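Local coordinates for ultraspiracle (Drosophila melanogaster, PDB 1HG4), which acts as a nuclear hormone receptor and transcription factor, its ligand-binding domain holding a phospholipid while locked in an inactive conformation, at residues D80-L84 with I191-S196; L173-E177 with H214-H219; A183-P189 with C203-Y208. All coordinates share one frame; numbering follows the deposited sequence.

Contact 1 of 3, residues D80-L84 with I191-S196; sequences DQVIL and IRGIKS
The type II beta turn from Ile191 to Ile194, in the loop that leads from helix 175-186 into helix 197-218 of the nuclear-receptor ligand-binding domain, packs against the first turns of helix 78-100 through Ile83 and Leu84, while the residues after it are gripped by Asp80. The carboxylate of Asp80 is shared between two consecutive backbone amides. Lys195 N reaches Asp80 OD1 at 2.6 Å in a nearly straight bond (169°) to the syn lone pair, and Ser196 N meets Asp80 OD2 at 2.8 Å, also on the syn side but 26° out of the carboxylate plane. A second donor to this oxygen, Ser196 OG, lies 3.2 Å from Asp80 OD2, nearly in line with its C-O bond. With chi1 at -84°, CG of Asp80 stands anti to its own carbonyl carbon, and this swings both oxygens across to the loop. Lys195 lays its CB beside OD2 before its chain bends away.

One helical turn on, Ile83 and Ile191 run antiparallel past one another, their CG2 methyls 3.3 Å apart. The other branch of Ile83 ends in CD1, which lies 3.8 Å from Gly193 C. Gly193 has a positive phi, where a side chain would press on the preceding carbonyl and also crowd that methyl. Leu84 CD2 lies 3.8 Å from Ile194 CD1. The same methyl also meets CD1 of Ile191, and Ile200 of helix 197-218 touches both Leu84 and Ile194.

Three donors thus converge on one buried carboxylate, two of them main-chain N-H groups just before helix 197-218, whose N-cap residue is Ser196, an environment likely to favour the charged form of Asp80 and to fix its plane against the loop.

Contact 2 of 3, residues L173-E177 with H214-H219; sequences LDRRE and HCRLEH
Asp174 OD2 receives the N-H of His214 NE2 at 2.7 Å, a His-carboxylate hydrogen bond with an angle of 161° at the proton. The donor comes to the syn side of the carboxylate, slightly out of its plane, whereas OD2 lies close to the plane of the imidazole; the two flat groups stand almost perpendicular, 86° apart. His214 extends its ring toward Asp174 because CG is anti to the backbone N (chi1 -179°).

The other oxygen of Asp174 serves its own helix. OD1 accepts from Glu177 N at 2.6 Å, and Glu177 OE1 takes the N-H of Asp174 at 3.1 Å in return, the reciprocal pair of a capping box at the N-terminus of helix 175-186. One carboxylate therefore caps this helix and holds the imidazole on the last turn of helix 197-218. Replacing Asp174 with alanine removes the carboxylate, which would probably leave His214 NE2 without this acceptor and Glu177 N without its capping bond, and the imidazole less firmly fixed in rotation.

Arg176 CB sits over one face of the His214 ring in a CH-pi contact, 4.0 Å from the centroid, and Glu218 CB lies on the opposite face. Glu177 CG packs at 3.5 Å from His214 CD2, its side chain crossing that of the histidine at about a right angle.

The carboxylate of Glu177 forms a salt bridge with Arg225, at the start of helix 225-250, whose side chain also touches Cys215 and His219. On helix 11-24, Ile11 packs on both Arg176 and His214, so four helices gather around this junction.

Contact 3 of 3, residues A183-P189 with C203-Y208; sequences AIILYNP and CREKVY
Arg204 starts with CG anti to its backbone N (chi1 167°) and then bends at chi3 (-77°), a course that lays the guanidinium against the end of helix 175-186. There NH2 of Arg204 donates to Ile184 O at 2.7 Å, the donor tilted 32° from the carbonyl plane, and NE of Arg204 adds a weak bond to the same oxygen of Ile184, Ile184 O, at 3.1 Å. Pro189 CD lies over the centre of one guanidinium face, 4.0 Å from CZ of Arg204, while Ile184 CG2 lies over the opposite face, near NE.

Helices 175-186 and 197-218, consecutive in the helical fold of the ligand-binding domain, meet here, and the chain leaves the first through an inverse gamma turn centred on Tyr187, whose phenol ring lies against the second helix. Cys203 CB stands squarely above the ring in a CH-pi contact, 3.4 Å from its centroid, and SG of Cys203 adds a sulfur-aromatic contact over the same face, 4.3 Å from the Tyr187 ring centre. Val207 CG2 comes to the ring edge, and Tyr187 OH is hydrogen-bonded to Pro71 O.

Back along helix 175-186 from its end, Ile184 CG1 meets Val207 CG1 at 3.8 Å, with Ala183 CB packed beside Val207. CD1 of Ile184 rests at 3.9 Å from CE1 of Tyr208, the two side chains crossing at about a right angle.

In the fold
Contacts 2 and 3 join the same two helices, 175-186 and 197-218, with centres about 17 Å apart; along the chain, contact 3 is nested inside the loop closed by contact 2. Contact 3 is buried, mixing apolar and aromatic packing with one arginine bonded to a helix-end carbonyl, whereas contact 2, at the far ends of the helices, is only partly buried and relies on charged and imidazole groups. Contact 1, also partly buried, ties the loop between these helices to helix 78-100 and mixes a carboxylate with aliphatic packing. It touches contact 3 where Leu84 CD2 and Ile194 CD1 each approach Asn188 O at 3.3 Å, but stays about 17 Å from contact 2 at the nearest atoms.

Contact 1 of 3, residues D80-L84 with I191-S196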
loop_
_atom_site.group_PDB
_atom_site.type_symbol
_atom_site.label_atom_id
_atom_site.label_comp_id
_atom_site.label_asym_id
_atom_site.label_seq_id
_atom_site.Cartn_x
_atom_site.Cartn_y
_atom_site.Cartn_z
ATOM N N ASP A 80 5.706 16.163 3.107
ATOM C CA ASP A 80 6.229 14.809 3.206
ATOM C C ASP A 80 7.727 14.819 2.917
ATOM O O ASP A 80 8.498 14.146 3.601
ATOM C CB ASP A 80 5.534 13.863 2.210
ATOM C CG ASP A 80 4.214 13.309 2.727
ATOM O OD1 ASP A 80 3.983 13.365 3.956
ATOM O OD2 ASP A 80 3.416 12.798 1.901
ATOM N N GLN A 81 8.127 15.583 1.901
ATOM C CA GLN A 81 9.526 15.662 1.492
ATOM C C GLN A 81 10.411 16.113 2.640
ATOM O O GLN A 81 11.526 15.609 2.820
ATOM C CB GLN A 81 9.681 16.628 0.319
ATOM C CG GLN A 81 8.992 16.177 -0.957
ATOM C CD GLN A 81 9.153 17.191 -2.066
ATOM O OE1 GLN A 81 10.236 17.754 -2.249
ATOM N NE2 GLN A 81 8.085 17.432 -2.816
ATOM N N VAL A 82 9.904 17.060 3.416
ATOM C CA VAL A 82 10.634 17.599 4.552
ATOM C C VAL A 82 10.818 16.534 5.617
ATOM O O VAL A 82 11.900 16.406 6.182
ATOM C CB VAL A 82 9.885 18.831 5.156
ATOM C CG1 VAL A 82 10.428 19.166 6.539
ATOM C CG2 VAL A 82 10.029 20.025 4.224
ATOM N N ILE A 83 9.762 15.764 5.877
ATOM C CA ILE A 83 9.817 14.718 6.892
ATOM C C ILE A 83 10.792 13.601 6.520
ATOM O O ILE A 83 11.540 13.102 7.368
ATOM C CB ILE A 83 8.400 14.132 7.155
ATOM C CG1 ILE A 83 7.520 15.192 7.820
ATOM C CG2 ILE A 83 8.478 12.910 8.070
ATOM C CD1 ILE A 83 6.091 14.722 8.074
ATOM N N LEU A 84 10.798 13.225 5.247
ATOM C CA LEU A 84 11.683 12.164 4.767
ATOM C C LEU A 84 13.136 12.556 4.951
ATOM O O LEU A 84 13.945 11.741 5.391
ATOM C CB LEU A 84 11.409 11.865 3.288
ATOM C CG LEU A 84 10.030 11.257 3.008
ATOM C CD1 LEU A 84 9.735 11.244 1.517
ATOM C CD2 LEU A 84 9.986 9.857 3.576
ATOM N N ILE A 191 7.207 6.991 8.981
ATOM C CA ILE A 191 7.445 8.155 9.816
ATOM C C ILE A 191 6.126 8.826 10.174
ATOM O O ILE A 191 5.245 8.969 9.336
ATOM C CB ILE A 191 8.358 9.169 9.102
ATOM C CG1 ILE A 191 9.632 8.471 8.629
ATOM C CG2 ILE A 191 8.728 10.302 10.053
ATOM C CD1 ILE A 191 10.350 9.232 7.525
ATOM N N ARG A 192 5.984 9.221 11.431
ATOM C CA ARG A 192 4.765 9.875 11.871
ATOM C C ARG A 192 4.562 11.175 11.109
ATOM O O ARG A 192 5.507 11.922 10.882
ATOM C CB ARG A 192 4.828 10.183 13.368
ATOM C CG ARG A 192 3.605 10.954 13.858
ATOM C CD ARG A 192 3.775 11.560 15.245
ATOM N NE ARG A 192 2.613 12.387 15.582
ATOM C CZ ARG A 192 2.446 13.045 16.728
ATOM N NH1 ARG A 192 3.369 12.989 17.685
ATOM N NH2 ARG A 192 1.348 13.769 16.915
ATOM N N GLY A 193 3.322 11.436 10.714
ATOM C CA GLY A 193 3.000 12.661 9.996
ATOM C C GLY A 193 2.965 12.578 8.479
ATOM O O GLY A 193 2.412 13.454 7.814
ATOM N N ILE A 194 3.560 11.533 7.925
ATOM C CA ILE A 194 3.590 11.365 6.481
ATOM C C ILE A 194 2.208 11.161 5.852
ATOM O O ILE A 194 1.366 10.450 6.390
ATOM C CB ILE A 194 4.514 10.189 6.103
ATOM C CG1 ILE A 194 5.966 10.648 6.201
ATOM C CG2 ILE A 194 4.203 9.688 4.696
ATOM C CD1 ILE A 194 6.964 9.578 5.871
ATOM N N LYS A 195 1.993 11.787 4.702
ATOM C CA LYS A 195 0.732 11.693 3.987
ATOM C C LYS A 195 0.703 10.571 2.954
ATOM O O LYS A 195 -0.201 9.734 2.955
ATOM C CB LYS A 195 0.442 13.022 3.288
ATOM C CG LYS A 195 -0.830 13.706 3.737
ATOM C CD LYS A 195 -0.849 13.950 5.235
ATOM C CE LYS A 195 -2.181 14.559 5.657
ATOM N NZ LYS A 195 -2.360 14.599 7.136
ATOM N N SER A 196 1.697 10.557 2.075
ATOM C CA SER A 196 1.765 9.559 1.015
ATOM C C SER A 196 2.531 8.271 1.337
ATOM O O SER A 196 3.472 7.919 0.639
ATOM C CB SER A 196 2.359 10.213 -0.225
ATOM O OG SER A 196 1.741 11.472 -0.445
#

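Contact 2 of 3, residues L173-E177 with H214-H219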
loop_
_atom_site.group_PDB
_atom_site.type_symbol
_atom_site.label_atom_id
_atom_site.label_comp_id
_atom_site.label_asym_id
_atom_site.label_seq_id
_atom_site.Cartn_x
_atom_site.Cartn_y
_atom_site.Cartn_z
ATOM N N LEU A 173 30.658 -5.266 -0.811
ATOM C CA LEU A 173 29.599 -4.339 -1.177
ATOM C C LEU A 173 30.079 -3.459 -2.325
ATOM O O LEU A 173 31.184 -2.941 -2.285
ATOM C CB LEU A 173 29.217 -3.461 0.023
ATOM C CG LEU A 173 28.002 -2.550 -0.150
ATOM C CD1 LEU A 173 26.727 -3.394 -0.140
ATOM C CD2 LEU A 173 27.962 -1.522 0.976
ATOM N N ASP A 174 29.258 -3.297 -3.357
ATOM C CA ASP A 174 29.652 -2.453 -4.469
ATOM C C ASP A 174 28.865 -1.148 -4.466
ATOM O O ASP A 174 27.917 -0.984 -3.692
ATOM C CB ASP A 174 29.493 -3.202 -5.803
ATOM C CG ASP A 174 28.055 -3.574 -6.113
ATOM O OD1 ASP A 174 27.145 -2.757 -5.861
ATOM O OD2 ASP A 174 27.832 -4.691 -6.635
ATOM N N ARG A 175 29.265 -0.232 -5.341
ATOM C CA ARG A 175 28.632 1.074 -5.433
ATOM C C ARG A 175 27.141 1.002 -5.748
ATOM O O ARG A 175 26.362 1.844 -5.290
ATOM C CB ARG A 175 29.340 1.937 -6.489
ATOM C CG ARG A 175 28.783 3.351 -6.580
ATOM C CD ARG A 175 29.121 4.159 -5.332
ATOM N NE ARG A 175 28.184 5.256 -5.110
ATOM C CZ ARG A 175 27.928 6.217 -5.992
ATOM N NH1 ARG A 175 28.537 6.226 -7.170
ATOM N NH2 ARG A 175 27.056 7.173 -5.699
ATOM N N ARG A 176 26.744 -0.001 -6.526
ATOM C CA ARG A 176 25.346 -0.155 -6.880
ATOM C C ARG A 176 24.535 -0.598 -5.674
ATOM O O ARG A 176 23.432 -0.116 -5.445
ATOM C CB ARG A 176 25.187 -1.162 -8.024
ATOM C CG ARG A 176 24.928 -0.517 -9.395
ATOM C CD ARG A 176 26.181 -0.379 -10.243
ATOM N NE ARG A 176 26.218 0.902 -10.949
ATOM C CZ ARG A 176 27.243 1.327 -11.686
ATOM N NH1 ARG A 176 28.326 0.569 -11.829
ATOM N NH2 ARG A 176 27.201 2.530 -12.246
ATOM N N GLU A 177 25.077 -1.511 -4.887
ATOM C CA GLU A 177 24.359 -1.963 -3.702
ATOM C C GLU A 177 24.232 -0.867 -2.639
ATOM O O GLU A 177 23.225 -0.816 -1.936
ATOM C CB GLU A 177 25.045 -3.201 -3.121
ATOM C CG GLU A 177 25.220 -4.269 -4.177
ATOM C CD GLU A 177 25.891 -5.512 -3.672
ATOM O OE1 GLU A 177 26.962 -5.403 -3.043
ATOM O OE2 GLU A 177 25.347 -6.606 -3.918
ATOM N N HIS A 214 20.134 -7.139 -8.970
ATOM C CA HIS A 214 21.569 -6.941 -9.000
ATOM C C HIS A 214 22.233 -8.135 -8.302
ATOM O O HIS A 214 23.247 -8.646 -8.755
ATOM C CB HIS A 214 21.937 -5.644 -8.278
ATOM C CG HIS A 214 23.400 -5.352 -8.295
ATOM N ND1 HIS A 214 24.049 -4.880 -9.416
ATOM C CD2 HIS A 214 24.351 -5.524 -7.349
ATOM C CE1 HIS A 214 25.340 -4.774 -9.158
ATOM N NE2 HIS A 214 25.550 -5.160 -7.912
ATOM N N CYS A 215 21.651 -8.564 -7.187
ATOM C CA CYS A 215 22.167 -9.702 -6.444
ATOM C C CYS A 215 22.112 -10.956 -7.303
ATOM O O CYS A 215 23.101 -11.701 -7.405
ATOM C CB CYS A 215 21.340 -9.928 -5.184
ATOM S SG CYS A 215 21.757 -8.812 -3.830
ATOM N N ARG A 216 20.950 -11.182 -7.914
ATOM C CA ARG A 216 20.735 -12.335 -8.772
ATOM C C ARG A 216 21.715 -12.338 -9.932
ATOM O O ARG A 216 22.353 -13.344 -10.222
ATOM C CB ARG A 216 19.316 -12.323 -9.335
ATOM C CG ARG A 216 18.223 -12.289 -8.293
ATOM C CD ARG A 216 18.094 -13.610 -7.589
ATOM N NE ARG A 216 16.837 -14.276 -7.923
ATOM C CZ ARG A 216 16.514 -14.716 -9.134
ATOM N NH1 ARG A 216 17.358 -14.564 -10.152
ATOM N NH2 ARG A 216 15.349 -15.323 -9.328
ATOM N N LEU A 217 21.820 -11.202 -10.599
ATOM C CA LEU A 217 22.695 -11.057 -11.750
ATOM C C LEU A 217 24.176 -11.146 -11.453
ATOM O O LEU A 217 24.900 -11.857 -12.141
ATOM C CB LEU A 217 22.409 -9.728 -12.439
ATOM C CG LEU A 217 21.442 -9.737 -13.623
ATOM C CD1 LEU A 217 20.420 -10.877 -13.506
ATOM C CD2 LEU A 217 20.762 -8.372 -13.696
ATOM N N GLU A 218 24.629 -10.429 -10.430
ATOM C CA GLU A 218 26.050 -10.407 -10.091
ATOM C C GLU A 218 26.540 -11.390 -9.040
ATOM O O GLU A 218 27.730 -11.685 -8.987
ATOM C CB GLU A 218 26.459 -8.987 -9.675
ATOM C CG GLU A 218 26.281 -7.978 -10.795
ATOM C CD GLU A 218 27.110 -8.337 -12.017
ATOM O OE1 GLU A 218 28.283 -8.751 -11.844
ATOM O OE2 GLU A 218 26.590 -8.201 -13.150
ATOM N N HIS A 219 25.637 -11.890 -8.205
ATOM C CA HIS A 219 26.024 -12.824 -7.157
ATOM C C HIS A 219 25.093 -14.040 -7.088
ATOM O O HIS A 219 24.588 -14.405 -6.029
ATOM C CB HIS A 219 26.050 -12.087 -5.820
ATOM C CG HIS A 219 27.053 -10.979 -5.758
ATOM N ND1 HIS A 219 28.378 -11.192 -5.442
ATOM C CD2 HIS A 219 26.926 -9.646 -5.968
ATOM C CE1 HIS A 219 29.022 -10.038 -5.457
ATOM N NE2 HIS A 219 28.165 -9.084 -5.773
#

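Contact 3 of 3, residues A183-P189 with C203-Y208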
loop_
_atom_site.group_PDB
_atom_site.type_symbol
_atom_site.label_atom_id
_atom_site.label_comp_id
_atom_site.label_asym_id
_atom_site.label_seq_id
_atom_site.Cartn_x
_atom_site.Cartn_y
_atom_site.Cartn_z
ATOM N N ALA A 183 18.713 4.448 -0.885
ATOM C CA ALA A 183 17.381 4.779 -1.351
ATOM C C ALA A 183 16.362 4.114 -0.409
ATOM O O ALA A 183 15.365 4.748 -0.013
ATOM C CB ALA A 183 17.186 4.300 -2.807
ATOM N N ILE A 184 16.604 2.855 -0.035
ATOM C CA ILE A 184 15.676 2.161 0.866
ATOM C C ILE A 184 15.474 3.048 2.100
ATOM O O ILE A 184 14.353 3.175 2.612
ATOM C CB ILE A 184 16.232 0.753 1.292
ATOM C CG1 ILE A 184 16.165 -0.200 0.112
ATOM C CG2 ILE A 184 15.449 0.165 2.471
ATOM C CD1 ILE A 184 17.103 -1.343 0.237
ATOM N N ILE A 185 16.564 3.674 2.551
ATOM C CA ILE A 185 16.538 4.551 3.713
ATOM C C ILE A 185 15.689 5.778 3.454
ATOM O O ILE A 185 14.801 6.105 4.248
ATOM C CB ILE A 185 17.967 4.997 4.105
ATOM C CG1 ILE A 185 18.769 3.787 4.582
ATOM C CG2 ILE A 185 17.916 6.052 5.191
ATOM C CD1 ILE A 185 20.235 4.080 4.790
ATOM N N LEU A 186 15.964 6.466 2.354
ATOM C CA LEU A 186 15.209 7.667 1.989
ATOM C C LEU A 186 13.705 7.406 1.935
ATOM O O LEU A 186 12.931 8.105 2.582
ATOM C CB LEU A 186 15.666 8.200 0.623
ATOM C CG LEU A 186 14.963 9.477 0.142
ATOM C CD1 LEU A 186 15.278 10.631 1.093
ATOM C CD2 LEU A 186 15.423 9.822 -1.267
ATOM N N TYR A 187 13.306 6.402 1.161
ATOM C CA TYR A 187 11.886 6.044 0.991
ATOM C C TYR A 187 11.318 5.324 2.221
ATOM O O TYR A 187 10.994 4.130 2.163
ATOM C CB TYR A 187 11.713 5.141 -0.242
ATOM C CG TYR A 187 12.095 5.789 -1.559
ATOM C CD1 TYR A 187 11.601 7.038 -1.910
ATOM C CD2 TYR A 187 12.923 5.136 -2.467
ATOM C CE1 TYR A 187 11.919 7.621 -3.140
ATOM C CE2 TYR A 187 13.249 5.710 -3.694
ATOM C CZ TYR A 187 12.738 6.954 -4.021
ATOM O OH TYR A 187 13.029 7.543 -5.234
ATOM N N ASN A 188 11.172 6.059 3.320
ATOM C CA ASN A 188 10.685 5.484 4.567
ATOM C C ASN A 188 9.239 5.926 4.822
ATOM O O ASN A 188 8.975 7.081 5.148
ATOM C CB ASN A 188 11.618 5.916 5.705
ATOM C CG ASN A 188 11.205 5.365 7.059
ATOM O OD1 ASN A 188 11.851 5.648 8.070
ATOM N ND2 ASN A 188 10.135 4.587 7.093
ATOM N N PRO A 189 8.284 4.994 4.686
ATOM C CA PRO A 189 6.860 5.265 4.882
ATOM C C PRO A 189 6.329 5.215 6.308
ATOM O O PRO A 189 5.183 5.580 6.551
ATOM C CB PRO A 189 6.205 4.197 4.019
ATOM C CG PRO A 189 7.091 3.001 4.292
ATOM C CD PRO A 189 8.494 3.604 4.219
ATOM N N CYS A 203 7.962 3.031 -3.920
ATOM C CA CYS A 203 9.308 3.365 -4.368
ATOM C C CYS A 203 10.298 2.423 -3.661
ATOM O O CYS A 203 11.182 1.843 -4.299
ATOM C CB CYS A 203 9.647 4.805 -3.990
ATOM S SG CYS A 203 8.551 6.062 -4.712
ATOM N N ARG A 204 10.149 2.269 -2.344
ATOM C CA ARG A 204 11.051 1.399 -1.599
ATOM C C ARG A 204 11.037 -0.012 -2.162
ATOM O O ARG A 204 12.087 -0.629 -2.343
ATOM C CB ARG A 204 10.662 1.346 -0.116
ATOM C CG ARG A 204 11.349 0.224 0.652
ATOM C CD ARG A 204 11.066 0.276 2.151
ATOM N NE ARG A 204 11.843 1.315 2.821
ATOM C CZ ARG A 204 11.903 1.484 4.144
ATOM N NH1 ARG A 204 11.230 0.676 4.962
ATOM N NH2 ARG A 204 12.650 2.465 4.643
ATOM N N GLU A 205 9.845 -0.527 -2.443
ATOM C CA GLU A 205 9.739 -1.873 -2.974
ATOM C C GLU A 205 10.351 -2.001 -4.361
ATOM O O GLU A 205 10.887 -3.054 -4.716
ATOM C CB GLU A 205 8.274 -2.333 -2.941
ATOM C CG GLU A 205 7.813 -2.615 -1.506
ATOM C CD GLU A 205 6.369 -3.056 -1.405
ATOM O OE1 GLU A 205 5.833 -3.575 -2.404
ATOM O OE2 GLU A 205 5.777 -2.896 -0.312
ATOM N N LYS A 206 10.300 -0.937 -5.145
ATOM C CA LYS A 206 10.922 -0.993 -6.467
ATOM C C LYS A 206 12.456 -1.049 -6.314
ATOM O O LYS A 206 13.160 -1.632 -7.141
ATOM C CB LYS A 206 10.493 0.218 -7.300
ATOM C CG LYS A 206 9.000 0.234 -7.565
ATOM C CD LYS A 206 8.573 1.393 -8.451
ATOM C CE LYS A 206 7.081 1.316 -8.766
ATOM N NZ LYS A 206 6.608 2.513 -9.527
ATOM N N VAL A 207 12.970 -0.442 -5.251
ATOM C CA VAL A 207 14.405 -0.473 -5.003
ATOM C C VAL A 207 14.786 -1.892 -4.554
ATOM O O VAL A 207 15.855 -2.391 -4.893
ATOM C CB VAL A 207 14.823 0.554 -3.925
ATOM C CG1 VAL A 207 16.303 0.405 -3.610
ATOM C CG2 VAL A 207 14.532 1.984 -4.414
ATOM N N TYR A 208 13.900 -2.540 -3.800
ATOM C CA TYR A 208 14.120 -3.908 -3.340
ATOM C C TYR A 208 14.299 -4.777 -4.566
ATOM O O TYR A 208 15.237 -5.566 -4.661
ATOM C CB TYR A 208 12.902 -4.420 -2.574
ATOM C CG TYR A 208 12.816 -3.996 -1.122
ATOM C CD1 TYR A 208 13.952 -3.676 -0.388
ATOM C CD2 TYR A 208 11.585 -3.940 -0.475
ATOM C CE1 TYR A 208 13.865 -3.307 0.959
ATOM C CE2 TYR A 208 11.482 -3.572 0.865
ATOM C CZ TYR A 208 12.627 -3.256 1.578
ATOM O OH TYR A 208 12.526 -2.893 2.901
#